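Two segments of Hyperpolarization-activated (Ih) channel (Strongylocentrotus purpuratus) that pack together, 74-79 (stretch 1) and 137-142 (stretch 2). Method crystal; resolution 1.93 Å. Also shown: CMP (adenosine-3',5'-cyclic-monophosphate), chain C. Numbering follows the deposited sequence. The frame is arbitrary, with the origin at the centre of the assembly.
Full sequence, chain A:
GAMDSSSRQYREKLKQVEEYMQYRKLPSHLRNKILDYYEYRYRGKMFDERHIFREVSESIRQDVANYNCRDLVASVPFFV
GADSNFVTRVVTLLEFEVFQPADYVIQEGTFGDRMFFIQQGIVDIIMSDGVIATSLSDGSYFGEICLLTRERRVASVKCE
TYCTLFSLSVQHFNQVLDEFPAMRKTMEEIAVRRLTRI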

# COMPACT_ATOMS: atom_id res chain seq x y z
N ALA A 74 30.71 4.31 -10.87
CA ALA A 74 32.02 4.44 -11.49
C ALA A 74 32.18 3.55 -12.72
O ALA A 74 32.91 3.89 -13.64
CB ALA A 74 33.12 4.15 -10.47
N SER A 75 31.50 2.40 -12.72
CA SER A 75 31.64 1.42 -13.80
C SER A 75 30.73 1.67 -14.99
O SER A 75 30.97 1.15 -16.09
CB SER A 75 31.40 0.01 -13.27
OG SER A 75 30.02 -0.19 -12.99
N VAL A 76 29.68 2.46 -14.79
CA VAL A 76 28.74 2.77 -15.86
C VAL A 76 29.13 4.04 -16.62
O VAL A 76 28.94 5.15 -16.12
CB VAL A 76 27.29 2.89 -15.34
CG1 VAL A 76 26.33 3.17 -16.48
CG2 VAL A 76 26.89 1.62 -14.61
N PRO A 77 29.67 3.88 -17.84
CA PRO A 77 30.09 5.04 -18.64
C PRO A 77 28.94 6.03 -18.81
O PRO A 77 29.19 7.23 -18.93
CB PRO A 77 30.47 4.42 -19.98
CG PRO A 77 30.84 2.99 -19.65
CD PRO A 77 29.87 2.61 -18.56
N PHE A 78 27.71 5.53 -18.81
CA PHE A 78 26.51 6.35 -18.92
C PHE A 78 26.52 7.51 -17.92
O PHE A 78 26.06 8.62 -18.23
CB PHE A 78 25.26 5.47 -18.73
CG PHE A 78 23.96 6.23 -18.72
CD1 PHE A 78 23.52 6.90 -19.85
CD2 PHE A 78 23.16 6.23 -17.59
CE1 PHE A 78 22.32 7.59 -19.84
CE2 PHE A 78 21.96 6.92 -17.57
CZ PHE A 78 21.53 7.59 -18.69
N PHE A 79 27.05 7.26 -16.72
CA PHE A 79 27.04 8.27 -15.65
C PHE A 79 28.19 9.27 -15.74
O PHE A 79 28.25 10.21 -14.94
CB PHE A 79 27.08 7.60 -14.28
CG PHE A 79 25.83 6.84 -13.94
CD1 PHE A 79 24.58 7.37 -14.19
CD2 PHE A 79 25.92 5.59 -13.34
CE1 PHE A 79 23.44 6.67 -13.86
CE2 PHE A 79 24.78 4.88 -13.01
CZ PHE A 79 23.54 5.43 -13.28
N SER A 137 28.47 -7.06 -19.41
CA SER A 137 28.97 -7.33 -18.06
C SER A 137 29.04 -6.08 -17.20
O SER A 137 28.40 -5.07 -17.52
CB SER A 137 30.33 -8.02 -18.08
OG SER A 137 31.26 -7.26 -18.83
N ASP A 138 29.82 -6.15 -16.13
CA ASP A 138 29.91 -5.09 -15.13
C ASP A 138 29.91 -3.70 -15.75
O ASP A 138 30.77 -3.39 -16.59
CB ASP A 138 31.21 -5.21 -14.32
CG ASP A 138 31.41 -6.58 -13.70
OD1 ASP A 138 30.74 -7.56 -14.10
OD2 ASP A 138 32.29 -6.69 -12.81
N GLY A 139 28.98 -2.86 -15.31
CA GLY A 139 28.96 -1.47 -15.75
C GLY A 139 28.06 -1.22 -16.94
O GLY A 139 27.84 -0.08 -17.34
N SER A 140 27.53 -2.29 -17.53
CA SER A 140 26.63 -2.12 -18.66
C SER A 140 25.18 -2.11 -18.16
O SER A 140 24.92 -2.20 -16.96
CB SER A 140 26.86 -3.22 -19.71
OG SER A 140 26.20 -2.91 -20.91
N TYR A 141 24.24 -1.97 -19.08
CA TYR A 141 22.84 -1.99 -18.70
C TYR A 141 22.03 -2.57 -19.84
O TYR A 141 22.52 -2.64 -20.97
CB TYR A 141 22.34 -0.60 -18.30
CG TYR A 141 22.40 0.45 -19.39
CD1 TYR A 141 21.59 0.37 -20.51
CD2 TYR A 141 23.23 1.56 -19.26
CE1 TYR A 141 21.63 1.34 -21.50
CE2 TYR A 141 23.27 2.54 -20.25
CZ TYR A 141 22.47 2.42 -21.36
OH TYR A 141 22.51 3.40 -22.33
N PHE A 142 20.82 -3.01 -19.55
CA PHE A 142 19.98 -3.59 -20.59
C PHE A 142 18.52 -3.51 -20.18
O PHE A 142 18.22 -3.29 -19.01
CB PHE A 142 20.38 -5.05 -20.86
CG PHE A 142 20.22 -5.96 -19.66
CD1 PHE A 142 18.99 -6.52 -19.34
CD2 PHE A 142 21.31 -6.24 -18.84
CE1 PHE A 142 18.84 -7.37 -18.23
CE2 PHE A 142 21.18 -7.07 -17.72
CZ PHE A 142 19.95 -7.64 -17.42
P CMP C . 14.80 -4.55 -24.26
O1P CMP C . 14.23 -4.76 -25.70
O2P CMP C . 14.01 -3.75 -23.34
O5' CMP C . 15.13 -6.07 -23.84
C5' CMP C . 16.27 -6.80 -24.21
C4' CMP C . 17.55 -5.98 -24.10
O4' CMP C . 18.69 -6.49 -24.79
C3' CMP C . 17.32 -4.69 -24.84
O3' CMP C . 16.25 -3.87 -24.51
C2' CMP C . 18.69 -4.00 -24.93
O2' CMP C . 19.04 -3.51 -23.65
C1' CMP C . 19.52 -5.32 -25.10
N9 CMP C . 20.02 -5.47 -26.43
C8 CMP C . 19.32 -5.82 -27.62
N7 CMP C . 20.13 -5.92 -28.68
C5 CMP C . 21.41 -5.59 -28.21
C6 CMP C . 22.70 -5.48 -28.80
N6 CMP C . 22.87 -5.75 -30.14
N1 CMP C . 23.76 -5.12 -28.02
C2 CMP C . 23.55 -4.89 -26.70
N3 CMP C . 22.40 -4.96 -26.00
C4 CMP C . 21.36 -5.33 -26.78

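The end of a helix in stretch 1 packs against a tight turn in stretch 2, two segments of one chain running in roughly the same direction, their end-to-end vectors 21° apart. Ala74 and Ser75 close a helix that begins earlier in the chain; Val76 is the first residue to leave helical phi/psi, and a short 3-10 segment, Pro77 to Phe79, follows, with Phe79 N donating to Val76 O at 2.9 Å. In stretch 2, Ser137 to Ser140 form a type II beta turn closed by the hydrogen bond from Ser140 N to Ser137 O (2.9 Å), after which Tyr141 and Phe142 enter a strand. The closest CA atoms are those of Val76 and Gly139, 4.2 Å apart, just where the helix ends.

No conventional hydrogen bond crosses the interface. Instead, two CA-H...O contacts join the backbones in a reciprocal pair: Gly139 CA lies 3.3 Å from Ser75 O, and Val76 CA lies 3.3 Å from Gly139 O, the latter the straighter of the two (148° at the hydrogen, against 131°). Such contacts are weak, but they let polarized CA-H groups meet carbonyl oxygens at close range. The phi of Gly139, 94°, suits the third position of a type II turn, where a CB would jam against the preceding carbonyl oxygen; an ideal CB would also point toward stretch 1 and fall 2.2 Å from Ser75 O, a clash. Ser75 OG also packs 3.2 Å from Gly139 CA; that hydroxyl is hydrogen-bonded to a residue just outside the stretches. Pro77 adds a smaller contact, its CD 3.6 Å from Gly139 O.

Beyond the turn, the packing becomes aromatic and apolar. Tyr141 points its CA-to-CB bond toward stretch 1, as Phe78 does toward stretch 2, and the rings form an edge-to-face pair: the edge of Tyr141 is directed toward the face of Phe78, with centroids 5.7 Å apart and planes at 77°, so ring hydrogens of Tyr141 face the pi cloud of Phe78. Phe78 CB also packs 3.9 Å from Tyr141 CE2, near the plane of the tyrosine ring. Val76 CG1 approaches the same ring edge more loosely, 4.5 Å from Tyr141 CD2. Asp138 contributes little: its CA-to-CB bond points sideways and the end of the side chain leads away from stretch 1, and its OD1 is hydrogen-bonded elsewhere in the structure. Phe142 does not touch stretch 1, but its CA lies 3.2 Å from O2' of the bound cyclic nucleotide.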